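Local coordinates for protein AvtR (Acidianus filamentous virus 6, PDB 4HV0) that regulates transcription for a hyperthermophilic archaeal virus, probably by binding DNA through a ribbon-helix-helix fold, at residues A[38-42]-A[68-73]; A[24-29]-A[65-69]; A[31-36]-A[91-95]. All coordinates share one frame; numbering follows the deposited sequence.

Interaction 1: A[38-42]-A[68-73]; sequences IEDRT and KLEKRN
The entry into helix 71-84, with Glu70 at its N-cap position, is where Asp40 and Arg41 join the loop after helix 24-36 to the second half of this ribbon-helix-helix protein. Two hydrogen bonds run in opposite senses. Glu70 N donates a hydrogen bond to Asp40 OD2 at 2.8 Å, on the syn lone pair, the side of the other carboxylate oxygen. In return Arg41 N donates to Glu70 OE2 at 2.8 Å, coming from above the carboxylate plane, 39° out of it. Each acidic side chain thus reaches over to a backbone amide of the opposite segment. Glu70 manages this with a chain that is extended beyond CG, while Asp40 holds CG on the far side from its own backbone N (chi1 -170°), a turn that points the carboxylate at the helix start. The two carboxylates come near each other, Asp40 OD2 lying 4.4 Å from Glu70 OE2; the two amides, Glu70 N at the helix start and Arg41 N in the loop, would be expected to ease that like-charge pairing. Leu69 crosses the Asp40 side chain at a slant, CB and CD2 against the carboxylate, with CD2 3.4 Å from Asp40 CG, and its side chain also meets Leu32 and Arg29 of helix 24-36. Asp40 itself touches Lys33 of that helix. Thr42 is the closest backbone neighbour of Leu69, their CA atoms 5.6 Å apart. In the first turn of the helix, Asn73 faces back at the loop, and Ile38 meets it from the opposite direction. Ile38 CD1, at the end of its chain, rests 3.6 Å from Asn73 CG.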
ATOM      1  N   ILE A  38      -3.139  -7.341 -12.174  1.00 45.13           N
ATOM      2  CA  ILE A  38      -2.804  -6.366 -13.191  1.00 48.70           C
ATOM      3  C   ILE A  38      -1.309  -6.174 -13.439  1.00 52.17           C
ATOM      4  O   ILE A  38      -0.455  -6.354 -12.579  1.00 62.14           O
ATOM      5  CB  ILE A  38      -3.395  -4.963 -12.906  1.00 42.56           C
ATOM      6  CG1 ILE A  38      -3.010  -4.474 -11.486  1.00 41.94           C
ATOM      7  CG2 ILE A  38      -4.874  -5.009 -13.226  1.00 46.99           C
ATOM      8  CD1 ILE A  38      -3.575  -3.135 -11.076  1.00 41.39           C
ATOM      9  N   GLU A  39      -1.047  -5.754 -14.659  1.00 64.26           N
ATOM     10  CA  GLU A  39       0.270  -5.441 -15.153  1.00 66.70           C
ATOM     11  C   GLU A  39       0.500  -3.960 -14.947  1.00 60.77           C
ATOM     12  O   GLU A  39      -0.330  -3.162 -15.352  1.00 52.66           O
ATOM     13  CB  GLU A  39       0.294  -5.744 -16.645  1.00 79.20           C
ATOM     14  CG  GLU A  39       1.606  -5.431 -17.345  1.00 95.93           C
ATOM     15  CD  GLU A  39       2.574  -6.606 -17.315  1.00100.93           C
ATOM     16  OE1 GLU A  39       2.702  -7.254 -16.248  1.00 94.57           O
ATOM     17  OE2 GLU A  39       3.201  -6.869 -18.369  1.00106.30           O
ATOM     18  N   ASP A  40       1.615  -3.587 -14.344  1.00 60.72           N
ATOM     19  CA  ASP A  40       1.973  -2.178 -14.249  1.00 72.17           C
ATOM     20  C   ASP A  40       3.463  -1.929 -14.519  1.00 80.57           C
ATOM     21  O   ASP A  40       4.349  -2.556 -13.920  1.00 78.20           O
ATOM     22  CB  ASP A  40       1.564  -1.604 -12.898  1.00 78.74           C
ATOM     23  CG  ASP A  40       1.696  -0.085 -12.846  1.00 82.37           C
ATOM     24  OD1 ASP A  40       2.819   0.406 -12.653  1.00 92.66           O
ATOM     25  OD2 ASP A  40       0.680   0.627 -12.961  1.00 77.76           O
ATOM     26  N   ARG A  41       3.718  -0.977 -15.410  1.00 87.16           N
ATOM     27  CA  ARG A  41       5.074  -0.694 -15.880  1.00 95.77           C
ATOM     28  C   ARG A  41       5.842   0.220 -14.943  1.00 97.31           C
ATOM     29  O   ARG A  41       7.053   0.192 -14.945  1.00103.44           O
ATOM     30  CB  ARG A  41       5.049  -0.047 -17.265  1.00102.86           C
ATOM     31  CG  ARG A  41       6.362  -0.109 -18.036  1.00109.41           C
ATOM     32  CD  ARG A  41       6.372  -1.289 -18.997  1.00116.73           C
ATOM     33  NE  ARG A  41       7.433  -1.184 -20.022  1.00123.39           N
ATOM     34  CZ  ARG A  41       7.323  -0.562 -21.207  1.00120.16           C
ATOM     35  NH1 ARG A  41       6.209   0.082 -21.569  1.00121.94           N
ATOM     36  NH2 ARG A  41       8.365  -0.559 -22.043  1.00113.28           N
ATOM     37  N   THR A  42       5.146   1.040 -14.165  1.00100.22           N
ATOM     38  CA  THR A  42       5.775   1.937 -13.194  1.00100.62           C
ATOM     39  C   THR A  42       6.871   1.265 -12.333  1.00111.43           C
ATOM     40  O   THR A  42       6.756   0.082 -11.961  1.00124.68           O
ATOM     41  CB  THR A  42       4.695   2.504 -12.276  1.00100.26           C
ATOM     42  OG1 THR A  42       3.939   3.501 -12.964  1.00 94.04           O
ATOM     43  CG2 THR A  42       5.291   3.091 -11.007  1.00103.20           C
ATOM     44  N   LYS A  68       2.869   5.468  -6.942  1.00105.22           N
ATOM     45  CA  LYS A  68       2.498   5.883  -8.289  1.00 98.17           C
ATOM     46  C   LYS A  68       2.403   4.645  -9.188  1.00 93.09           C
ATOM     47  O   LYS A  68       3.370   3.912  -9.318  1.00 90.78           O
ATOM     48  CB  LYS A  68       3.557   6.823  -8.870  1.00102.43           C
ATOM     49  CG  LYS A  68       3.790   8.086  -8.074  1.00106.66           C
ATOM     50  CD  LYS A  68       4.552   9.132  -8.876  1.00102.15           C
ATOM     51  CE  LYS A  68       4.794  10.387  -8.059  1.00105.22           C
ATOM     52  NZ  LYS A  68       5.613  11.379  -8.806  1.00108.94           N
ATOM     53  N   LEU A  69       1.223   4.433  -9.764  1.00 74.68           N
ATOM     54  CA  LEU A  69       0.905   3.413 -10.758  1.00 74.19           C
ATOM     55  C   LEU A  69       0.520   4.118 -12.056  1.00 71.76           C
ATOM     56  O   LEU A  69       0.249   5.314 -12.062  1.00 69.49           O
ATOM     57  CB  LEU A  69      -0.317   2.616 -10.276  1.00 76.10           C
ATOM     58  CG  LEU A  69      -0.238   1.558  -9.172  1.00 71.05           C
ATOM     59  CD1 LEU A  69      -1.641   1.138  -8.757  1.00 68.57           C
ATOM     60  CD2 LEU A  69       0.534   0.337  -9.640  1.00 66.99           C
ATOM     61  N   GLU A  70       0.500   3.377 -13.166  1.00 75.09           N
ATOM     62  CA  GLU A  70      -0.062   3.895 -14.419  1.00 72.56           C
ATOM     63  C   GLU A  70      -1.455   4.406 -14.117  1.00 73.38           C
ATOM     64  O   GLU A  70      -2.169   3.789 -13.342  1.00 93.95           O
ATOM     65  CB  GLU A  70      -0.158   2.790 -15.478  1.00 70.86           C
ATOM     66  CG  GLU A  70       1.157   2.178 -15.915  1.00 65.29           C
ATOM     67  CD  GLU A  70       0.979   1.013 -16.865  1.00 71.89           C
ATOM     68  OE1 GLU A  70      -0.132   0.730 -17.367  1.00 88.92           O
ATOM     69  OE2 GLU A  70       1.977   0.344 -17.112  1.00 77.55           O
ATOM     70  N   LYS A  71      -1.860   5.497 -14.745  1.00 73.00           N
ATOM     71  CA  LYS A  71      -3.150   6.102 -14.450  1.00 76.81           C
ATOM     72  C   LYS A  71      -4.301   5.093 -14.569  1.00 68.84           C
ATOM     73  O   LYS A  71      -5.202   5.106 -13.743  1.00 73.60           O
ATOM     74  CB  LYS A  71      -3.394   7.353 -15.329  1.00 85.33           C
ATOM     75  CG  LYS A  71      -2.539   8.555 -14.915  1.00101.91           C
ATOM     76  CD  LYS A  71      -2.661   9.766 -15.853  1.00107.21           C
ATOM     77  CE  LYS A  71      -1.830  10.970 -15.368  1.00108.43           C
ATOM     78  NZ  LYS A  71      -2.459  12.320 -15.514  1.00103.12           N
ATOM     79  N   ARG A  72      -4.268   4.217 -15.568  1.00 68.65           N
ATOM     80  CA  ARG A  72      -5.346   3.239 -15.749  1.00 77.08           C
ATOM     81  C   ARG A  72      -5.470   2.259 -14.557  1.00 73.44           C
ATOM     82  O   ARG A  72      -6.593   1.956 -14.125  1.00 66.94           O
ATOM     83  CB  ARG A  72      -5.327   2.522 -17.117  1.00 85.63           C
ATOM     84  CG  ARG A  72      -6.198   3.251 -18.136  1.00101.77           C
ATOM     85  CD  ARG A  72      -5.699   4.664 -18.427  1.00103.26           C
ATOM     86  NE  ARG A  72      -6.800   5.618 -18.516  1.00105.58           N
ATOM     87  CZ  ARG A  72      -6.632   6.931 -18.613  1.00113.99           C
ATOM     88  NH1 ARG A  72      -5.403   7.426 -18.670  1.00120.02           N
ATOM     89  NH2 ARG A  72      -7.687   7.742 -18.665  1.00116.21           N
ATOM     90  N   ASN A  73      -4.336   1.834 -14.011  1.00 58.16           N
ATOM     91  CA  ASN A  73      -4.337   0.955 -12.871  1.00 61.61           C
ATOM     92  C   ASN A  73      -4.738   1.672 -11.582  1.00 58.45           C
ATOM     93  O   ASN A  73      -5.384   1.090 -10.731  1.00 58.22           O
ATOM     94  CB  ASN A  73      -2.983   0.266 -12.705  1.00 64.77           C
ATOM     95  CG  ASN A  73      -2.716  -0.809 -13.752  1.00 63.20           C
ATOM     96  OD1 ASN A  73      -1.563  -1.059 -14.107  1.00 71.50           O
ATOM     97  ND2 ASN A  73      -3.752  -1.453 -14.226  1.00 61.23           N
TER

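Interaction 2: A[24-29]-A[65-69]; sequences VPAVIR and INCKL
Ile28 and Ile65 meet because each sends its CG1 branch away from its own carbonyl carbon and stretches it out, Ile28 with chi1 at -71°. The ends then come tip to tip, Ile28 CD1 lying 3.6 Å from Ile65 CD1. Cys67 takes the other course, its SG placed opposite the backbone N (chi1 -166°), which brings the sulfur to the second branch of the same isoleucine, 3.5 Å from Ile28 CG2. Val24 crosses Ile65 at about a right angle, with CG1 3.8 Å from Ile65 CD1. Beside it the Pro25 ring comes obliquely across the other methyl, Pro25 CG standing 4.1 Å from Ile65 CG2. This row of apolar groups packs the start of helix 24-36, the second helix of the copG-family ribbon-helix-helix sequence, against the end of strand 60-65 and the chain leaving it. Ile65 also pairs through its backbone with Val3 of the neighbouring strand 3-6, so the helix packs on a strand end that is held in the sheet, and Ile28 and Val24 both reach Leu13 of helix 7-19. Past Ile65 the chain bends in an inverse gamma turn centred on Asn66, closed by a weak bond from Cys67 N to Ile65 O. Arg29 serves the far end. Its aliphatic part slides past Leu69 in the opposite direction, Arg29 CG coming 3.7 Å from Leu69 CD2. A bend at chi3 (-64°) then folds the guanidinium back over its own helix, where Pro25 O lies 3.8 Å above the plane, offset toward the rim. From there Arg29 NH1 is 3.4 Å from Lys68 O, a weak hydrogen bond made doubtful by the uncertain place of that oxygen.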
ATOM      1  N   VAL A  24       9.441   0.700  -0.149  1.00 78.72           N
ATOM      2  CA  VAL A  24       8.091   0.450   0.345  1.00 71.07           C
ATOM      3  C   VAL A  24       7.053   0.590  -0.783  1.00 70.59           C
ATOM      4  O   VAL A  24       6.132  -0.229  -0.870  1.00 71.42           O
ATOM      5  CB  VAL A  24       7.778   1.341   1.572  1.00 68.19           C
ATOM      6  CG1 VAL A  24       6.306   1.303   1.966  1.00 56.71           C
ATOM      7  CG2 VAL A  24       8.599   0.850   2.757  1.00 67.81           C
ATOM      8  N   PRO A  25       7.204   1.579  -1.677  1.00 64.42           N
ATOM      9  CA  PRO A  25       6.297   1.605  -2.827  1.00 66.75           C
ATOM     10  C   PRO A  25       6.404   0.412  -3.788  1.00 71.40           C
ATOM     11  O   PRO A  25       5.418   0.054  -4.430  1.00 79.10           O
ATOM     12  CB  PRO A  25       6.691   2.891  -3.552  1.00 66.65           C
ATOM     13  CG  PRO A  25       7.207   3.770  -2.484  1.00 65.70           C
ATOM     14  CD  PRO A  25       7.956   2.836  -1.572  1.00 69.09           C
ATOM     15  N   ALA A  26       7.583  -0.174  -3.921  1.00 69.78           N
ATOM     16  CA  ALA A  26       7.731  -1.365  -4.761  1.00 72.58           C
ATOM     17  C   ALA A  26       6.921  -2.514  -4.173  1.00 63.64           C
ATOM     18  O   ALA A  26       6.265  -3.281  -4.883  1.00 72.39           O
ATOM     19  CB  ALA A  26       9.208  -1.752  -4.910  1.00 71.42           C
ATOM     20  N   VAL A  27       6.955  -2.629  -2.863  1.00 56.69           N
ATOM     21  CA  VAL A  27       6.219  -3.678  -2.167  1.00 60.44           C
ATOM     22  C   VAL A  27       4.680  -3.458  -2.367  1.00 65.13           C
ATOM     23  O   VAL A  27       3.958  -4.380  -2.757  1.00 69.05           O
ATOM     24  CB  VAL A  27       6.688  -3.701  -0.683  1.00 56.71           C
ATOM     25  CG1 VAL A  27       5.875  -4.637   0.194  1.00 52.32           C
ATOM     26  CG2 VAL A  27       8.155  -4.071  -0.614  1.00 55.75           C
ATOM     27  N   ILE A  28       4.194  -2.233  -2.158  1.00 60.52           N
ATOM     28  CA  ILE A  28       2.778  -1.927  -2.408  1.00 60.50           C
ATOM     29  C   ILE A  28       2.397  -2.257  -3.843  1.00 63.91           C
ATOM     30  O   ILE A  28       1.404  -2.949  -4.051  1.00 68.46           O
ATOM     31  CB  ILE A  28       2.451  -0.454  -2.138  1.00 56.83           C
ATOM     32  CG1 ILE A  28       2.481  -0.180  -0.649  1.00 52.95           C
ATOM     33  CG2 ILE A  28       1.116  -0.040  -2.730  1.00 56.00           C
ATOM     34  CD1 ILE A  28       2.566   1.313  -0.395  1.00 58.37           C
ATOM     35  N   ARG A  29       3.197  -1.816  -4.827  1.00 66.77           N
ATOM     36  CA  ARG A  29       2.954  -2.177  -6.230  1.00 62.65           C
ATOM     37  C   ARG A  29       2.901  -3.678  -6.460  1.00 65.19           C
ATOM     38  O   ARG A  29       2.016  -4.154  -7.166  1.00 78.05           O
ATOM     39  CB  ARG A  29       3.939  -1.558  -7.186  1.00 64.55           C
ATOM     40  CG  ARG A  29       3.573  -0.133  -7.529  1.00 75.39           C
ATOM     41  CD  ARG A  29       4.264   0.345  -8.799  1.00 88.62           C
ATOM     42  NE  ARG A  29       5.709   0.393  -8.624  1.00103.94           N
ATOM     43  CZ  ARG A  29       6.372   1.358  -7.982  1.00112.16           C
ATOM     44  NH1 ARG A  29       5.732   2.396  -7.435  1.00117.36           N
ATOM     45  NH2 ARG A  29       7.696   1.280  -7.877  1.00120.12           N
ATOM     46  N   ILE A  65       2.274   7.539   1.679  1.00 87.96           N
ATOM     47  CA  ILE A  65       3.185   6.847   0.761  1.00 83.77           C
ATOM     48  C   ILE A  65       2.939   7.251  -0.684  1.00 89.45           C
ATOM     49  O   ILE A  65       1.818   7.159  -1.184  1.00 82.17           O
ATOM     50  CB  ILE A  65       3.041   5.326   0.864  1.00 82.93           C
ATOM     51  CG1 ILE A  65       3.492   4.816   2.227  1.00 81.89           C
ATOM     52  CG2 ILE A  65       3.919   4.647  -0.175  1.00 72.93           C
ATOM     53  CD1 ILE A  65       3.186   3.354   2.454  1.00 83.06           C
ATOM     54  N   ASN A  66       4.010   7.672  -1.359  1.00109.07           N
ATOM     55  CA  ASN A  66       3.947   8.049  -2.770  1.00113.11           C
ATOM     56  C   ASN A  66       3.929   6.818  -3.662  1.00114.35           C
ATOM     57  O   ASN A  66       4.916   6.470  -4.303  1.00119.53           O
ATOM     58  CB  ASN A  66       5.099   8.991  -3.159  1.00117.34           C
ATOM     59  CG  ASN A  66       4.618  10.396  -3.490  1.00115.36           C
ATOM     60  OD1 ASN A  66       3.426  10.689  -3.441  1.00119.52           O
ATOM     61  ND2 ASN A  66       5.547  11.269  -3.837  1.00117.29           N
ATOM     62  N   CYS A  67       2.800   6.132  -3.667  1.00115.96           N
ATOM     63  CA  CYS A  67       2.624   5.043  -4.585  1.00104.95           C
ATOM     64  C   CYS A  67       2.104   5.651  -5.865  1.00106.79           C
ATOM     65  O   CYS A  67       1.072   6.325  -5.850  1.00110.14           O
ATOM     66  CB  CYS A  67       1.650   4.019  -4.042  1.00102.66           C
ATOM     67  SG  CYS A  67       1.753   2.517  -5.004  1.00104.20           S
ATOM     68  N   LYS A  68       2.869   5.468  -6.942  1.00105.22           N
ATOM     69  CA  LYS A  68       2.498   5.883  -8.289  1.00 98.17           C
ATOM     70  C   LYS A  68       2.403   4.645  -9.188  1.00 93.09           C
ATOM     71  O   LYS A  68       3.370   3.912  -9.318  1.00 90.78           O
ATOM     72  CB  LYS A  68       3.557   6.823  -8.870  1.00102.43           C
ATOM     73  CG  LYS A  68       3.790   8.086  -8.074  1.00106.66           C
ATOM     74  CD  LYS A  68       4.552   9.132  -8.876  1.00102.15           C
ATOM     75  CE  LYS A  68       4.794  10.387  -8.059  1.00105.22           C
ATOM     76  NZ  LYS A  68       5.613  11.379  -8.806  1.00108.94           N
ATOM     77  N   LEU A  69       1.223   4.433  -9.764  1.00 74.68           N
ATOM     78  CA  LEU A  69       0.905   3.413 -10.758  1.00 74.19           C
ATOM     79  C   LEU A  69       0.520   4.118 -12.056  1.00 71.76           C
ATOM     80  O   LEU A  69       0.249   5.314 -12.062  1.00 69.49           O
ATOM     81  CB  LEU A  69      -0.317   2.616 -10.276  1.00 76.10           C
ATOM     82  CG  LEU A  69      -0.238   1.558  -9.172  1.00 71.05           C
ATOM     83  CD1 LEU A  69      -1.641   1.138  -8.757  1.00 68.57           C
ATOM     84  CD2 LEU A  69       0.534   0.337  -9.640  1.00 66.99           C
TER

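Interaction 3: A[31-36]-A[91-95]; sequences ILKEYF and FLKEM
Tyr35 N bonds to Ile31 O at 2.8 Å, the helical bond that sets two of the main contact residues one turn apart on the same side of helix 24-36, both facing helix 88-97. No hydrogen bond crosses the contact. Phe91, with CG opposite its backbone N (chi1 172°), brings the CZ corner of its ring against the side chains of segment 31-36. That atom lies 3.7 Å from Tyr35 CB, and the two rings form an offset edge-to-face pair, the edge of Phe91 toward the face of Tyr35, planes at 86°. Phe36 completes the aromatic cluster, its ring set obliquely to that of Phe91 and its CE2 4.2 Å from Phe91 CZ. In this ribbon-helix-helix protein the contact joins the second helix of the copG-family region to the last helix of the chain. The short axes cross at 82°, 12.8 Å apart, so large side chains fill the space between them. Met95, a selenomethionine, bends at chi3 and makes a Met-aromatic contact, SE 4.4 Å from the Tyr35 ring centroid, while Tyr35 OH lies 3.5 Å from Met95 CG. Met95 and Ile31 reach toward each other tip to tip, with Met95 SE 3.7 Å from Ile31 CG2. Leu92 CD2 also packs obliquely on Ile31 CD1 at 3.8 Å, and Leu13 of helix 7-19 touches Ile31.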
ATOM      1  N   ILE A  31       2.029  -6.036  -4.224  1.00 57.89           N
ATOM      2  CA  ILE A  31       0.773  -6.505  -3.621  1.00 51.97           C
ATOM      3  C   ILE A  31      -0.407  -6.141  -4.527  1.00 51.82           C
ATOM      4  O   ILE A  31      -1.237  -7.001  -4.842  1.00 49.96           O
ATOM      5  CB  ILE A  31       0.547  -5.892  -2.242  1.00 52.30           C
ATOM      6  CG1 ILE A  31       1.555  -6.446  -1.275  1.00 54.66           C
ATOM      7  CG2 ILE A  31      -0.878  -6.208  -1.712  1.00 43.29           C
ATOM      8  CD1 ILE A  31       1.710  -5.571  -0.060  1.00 64.23           C
ATOM      9  N   LEU A  32      -0.447  -4.896  -5.001  1.00 49.76           N
ATOM     10  CA  LEU A  32      -1.517  -4.496  -5.937  1.00 52.67           C
ATOM     11  C   LEU A  32      -1.516  -5.316  -7.233  1.00 50.92           C
ATOM     12  O   LEU A  32      -2.577  -5.652  -7.735  1.00 52.64           O
ATOM     13  CB  LEU A  32      -1.477  -3.018  -6.266  1.00 48.88           C
ATOM     14  CG  LEU A  32      -1.629  -2.098  -5.026  1.00 47.81           C
ATOM     15  CD1 LEU A  32      -1.624  -0.629  -5.427  1.00 41.63           C
ATOM     16  CD2 LEU A  32      -2.825  -2.418  -4.129  1.00 43.70           C
ATOM     17  N   LYS A  33      -0.351  -5.620  -7.786  1.00 56.12           N
ATOM     18  CA  LYS A  33      -0.297  -6.424  -9.032  1.00 59.27           C
ATOM     19  C   LYS A  33      -0.813  -7.825  -8.784  1.00 54.28           C
ATOM     20  O   LYS A  33      -1.640  -8.315  -9.528  1.00 62.11           O
ATOM     21  CB  LYS A  33       1.114  -6.460  -9.631  1.00 62.37           C
ATOM     22  CG  LYS A  33       1.493  -5.147 -10.307  1.00 64.09           C
ATOM     23  CD  LYS A  33       2.986  -4.944 -10.189  1.00 64.61           C
ATOM     24  CE  LYS A  33       3.598  -4.571 -11.532  1.00 74.74           C
ATOM     25  NZ  LYS A  33       5.089  -4.608 -11.496  1.00 79.60           N
ATOM     26  N   GLU A  34      -0.397  -8.424  -7.685  1.00 55.11           N
ATOM     27  CA  GLU A  34      -0.808  -9.781  -7.337  1.00 59.05           C
ATOM     28  C   GLU A  34      -2.277  -9.913  -6.957  1.00 55.87           C
ATOM     29  O   GLU A  34      -2.954 -10.807  -7.427  1.00 57.10           O
ATOM     30  CB  GLU A  34       0.097 -10.343  -6.233  1.00 68.69           C
ATOM     31  CG  GLU A  34       1.519 -10.574  -6.760  1.00 90.25           C
ATOM     32  CD  GLU A  34       2.455 -11.236  -5.766  1.00100.98           C
ATOM     33  OE1 GLU A  34       2.190 -11.168  -4.547  1.00119.62           O
ATOM     34  OE2 GLU A  34       3.489 -11.785  -6.204  1.00107.95           O
ATOM     35  N   TYR A  35      -2.780  -9.037  -6.097  1.00 58.36           N
ATOM     36  CA  TYR A  35      -4.173  -9.159  -5.626  1.00 52.55           C
ATOM     37  C   TYR A  35      -5.207  -8.544  -6.567  1.00 47.47           C
ATOM     38  O   TYR A  35      -6.333  -8.951  -6.506  1.00 47.86           O
ATOM     39  CB  TYR A  35      -4.341  -8.580  -4.221  1.00 59.26           C
ATOM     40  CG  TYR A  35      -3.745  -9.422  -3.129  1.00 61.72           C
ATOM     41  CD1 TYR A  35      -2.384  -9.518  -2.987  1.00 60.40           C
ATOM     42  CD2 TYR A  35      -4.544 -10.108  -2.234  1.00 70.93           C
ATOM     43  CE1 TYR A  35      -1.814 -10.276  -2.004  1.00 64.90           C
ATOM     44  CE2 TYR A  35      -3.973 -10.856  -1.219  1.00 77.74           C
ATOM     45  CZ  TYR A  35      -2.601 -10.934  -1.121  1.00 72.01           C
ATOM     46  OH  TYR A  35      -2.000 -11.688  -0.144  1.00 83.63           O
ATOM     47  N   PHE A  36      -4.833  -7.603  -7.435  1.00 41.93           N
ATOM     48  CA  PHE A  36      -5.771  -7.076  -8.446  1.00 42.04           C
ATOM     49  C   PHE A  36      -5.525  -7.661  -9.829  1.00 43.82           C
ATOM     50  O   PHE A  36      -6.319  -7.471 -10.738  1.00 37.55           O
ATOM     51  CB  PHE A  36      -5.829  -5.544  -8.437  1.00 42.60           C
ATOM     52  CG  PHE A  36      -6.357  -5.032  -7.134  1.00 46.50           C
ATOM     53  CD1 PHE A  36      -7.728  -4.993  -6.871  1.00 48.56           C
ATOM     54  CD2 PHE A  36      -5.498  -4.752  -6.116  1.00 45.49           C
ATOM     55  CE1 PHE A  36      -8.203  -4.616  -5.631  1.00 47.40           C
ATOM     56  CE2 PHE A  36      -5.963  -4.377  -4.873  1.00 52.24           C
ATOM     57  CZ  PHE A  36      -7.328  -4.319  -4.626  1.00 47.43           C
ATOM     58  N   PHE A  91      -7.395  -3.242   3.787  1.00 39.47           N
ATOM     59  CA  PHE A  91      -7.067  -4.390   2.971  1.00 49.05           C
ATOM     60  C   PHE A  91      -5.660  -4.907   3.298  1.00 48.05           C
ATOM     61  O   PHE A  91      -5.490  -6.067   3.604  1.00 50.23           O
ATOM     62  CB  PHE A  91      -7.203  -3.978   1.507  1.00 52.69           C
ATOM     63  CG  PHE A  91      -6.717  -4.972   0.521  1.00 51.97           C
ATOM     64  CD1 PHE A  91      -7.560  -5.931   0.021  1.00 61.07           C
ATOM     65  CD2 PHE A  91      -5.448  -4.861  -0.004  1.00 62.85           C
ATOM     66  CE1 PHE A  91      -7.111  -6.825  -0.932  1.00 70.67           C
ATOM     67  CE2 PHE A  91      -4.993  -5.736  -0.971  1.00 63.99           C
ATOM     68  CZ  PHE A  91      -5.819  -6.722  -1.432  1.00 63.20           C
ATOM     69  N   LEU A  92      -4.673  -4.024   3.305  1.00 50.76           N
ATOM     70  CA  LEU A  92      -3.313  -4.416   3.692  1.00 56.66           C
ATOM     71  C   LEU A  92      -3.240  -4.921   5.138  1.00 57.51           C
ATOM     72  O   LEU A  92      -2.514  -5.857   5.431  1.00 65.66           O
ATOM     73  CB  LEU A  92      -2.345  -3.251   3.541  1.00 50.19           C
ATOM     74  CG  LEU A  92      -2.150  -2.704   2.142  1.00 48.70           C
ATOM     75  CD1 LEU A  92      -1.488  -1.350   2.224  1.00 45.19           C
ATOM     76  CD2 LEU A  92      -1.288  -3.678   1.345  1.00 49.44           C
ATOM     77  N   LYS A  93      -4.027  -4.334   6.029  1.00 56.87           N
ATOM     78  CA  LYS A  93      -4.058  -4.767   7.432  1.00 64.95           C
ATOM     79  C   LYS A  93      -4.596  -6.191   7.584  1.00 62.92           C
ATOM     80  O   LYS A  93      -4.087  -6.967   8.372  1.00 72.88           O
ATOM     81  CB  LYS A  93      -4.910  -3.788   8.251  1.00 68.26           C
ATOM     82  CG  LYS A  93      -4.686  -3.781   9.745  1.00 68.02           C
ATOM     83  CD  LYS A  93      -5.302  -2.532  10.401  1.00 86.15           C
ATOM     84  CE  LYS A  93      -6.827  -2.372  10.188  1.00 86.93           C
ATOM     85  NZ  LYS A  93      -7.492  -1.158  10.769  1.00 81.96           N
ATOM     86  N   GLU A  94      -5.630  -6.529   6.824  1.00 64.35           N
ATOM     87  CA  GLU A  94      -6.206  -7.867   6.868  1.00 63.65           C
ATOM     88  C   GLU A  94      -5.287  -8.927   6.272  1.00 63.95           C
ATOM     89  O   GLU A  94      -5.341 -10.098   6.631  1.00 70.95           O
ATOM     90  CB  GLU A  94      -7.528  -7.893   6.103  1.00 62.74           C
ATOM     91  CG  GLU A  94      -8.632  -7.082   6.764  1.00 63.58           C
ATOM     92  CD  GLU A  94      -9.953  -7.199   6.044  1.00 73.95           C
ATOM     93  OE1 GLU A  94     -10.079  -8.059   5.117  1.00 90.44           O
ATOM     94  OE2 GLU A  94     -10.879  -6.457   6.418  1.00 78.02           O
HETATM   95  N   MSE A  95      -4.491  -8.512   5.308  1.00 72.87           N
HETATM   96  CA  MSE A  95      -3.555  -9.378   4.640  1.00 73.01           C
HETATM   97  C   MSE A  95      -2.421  -9.676   5.587  1.00 78.68           C
HETATM   98  O   MSE A  95      -1.980 -10.809   5.667  1.00 92.02           O
HETATM   99  CB  MSE A  95      -3.107  -8.548   3.459  1.00 63.85           C
HETATM  100  CG  MSE A  95      -2.447  -9.434   2.457  1.00 68.42           C
HETATM  101 SE   MSE A  95      -1.393  -8.166   1.417  0.50 75.33          SE
HETATM  102  CE  MSE A  95       0.184  -7.963   2.569  1.00 76.04           C
TER

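Overall arrangement
Helix 24-36 ties the three contacts together: its first turns make interaction 2, its last turns make interaction 3, and the loop that follows it makes interaction 1. Interactions 1 and 2 have centres about 10 Å apart and share Lys68 and Leu69. Between centres, interactions 2 and 3 are about 12 Å apart, interactions 1 and 3 about 15 Å. Leu69 also touches Leu32 of segment 31-36 (CD1 to CD1 3.8 Å). Lys33 O probably accepts a hydrogen bond from Ile38 N at 3.2 Å, linking the last turn of the helix to the start of the loop. Helix 88-97 packs on the end of helix 24-36, while the start of helix 71-84 meets the loop; Phe36 also touches Glu80 and Leu81.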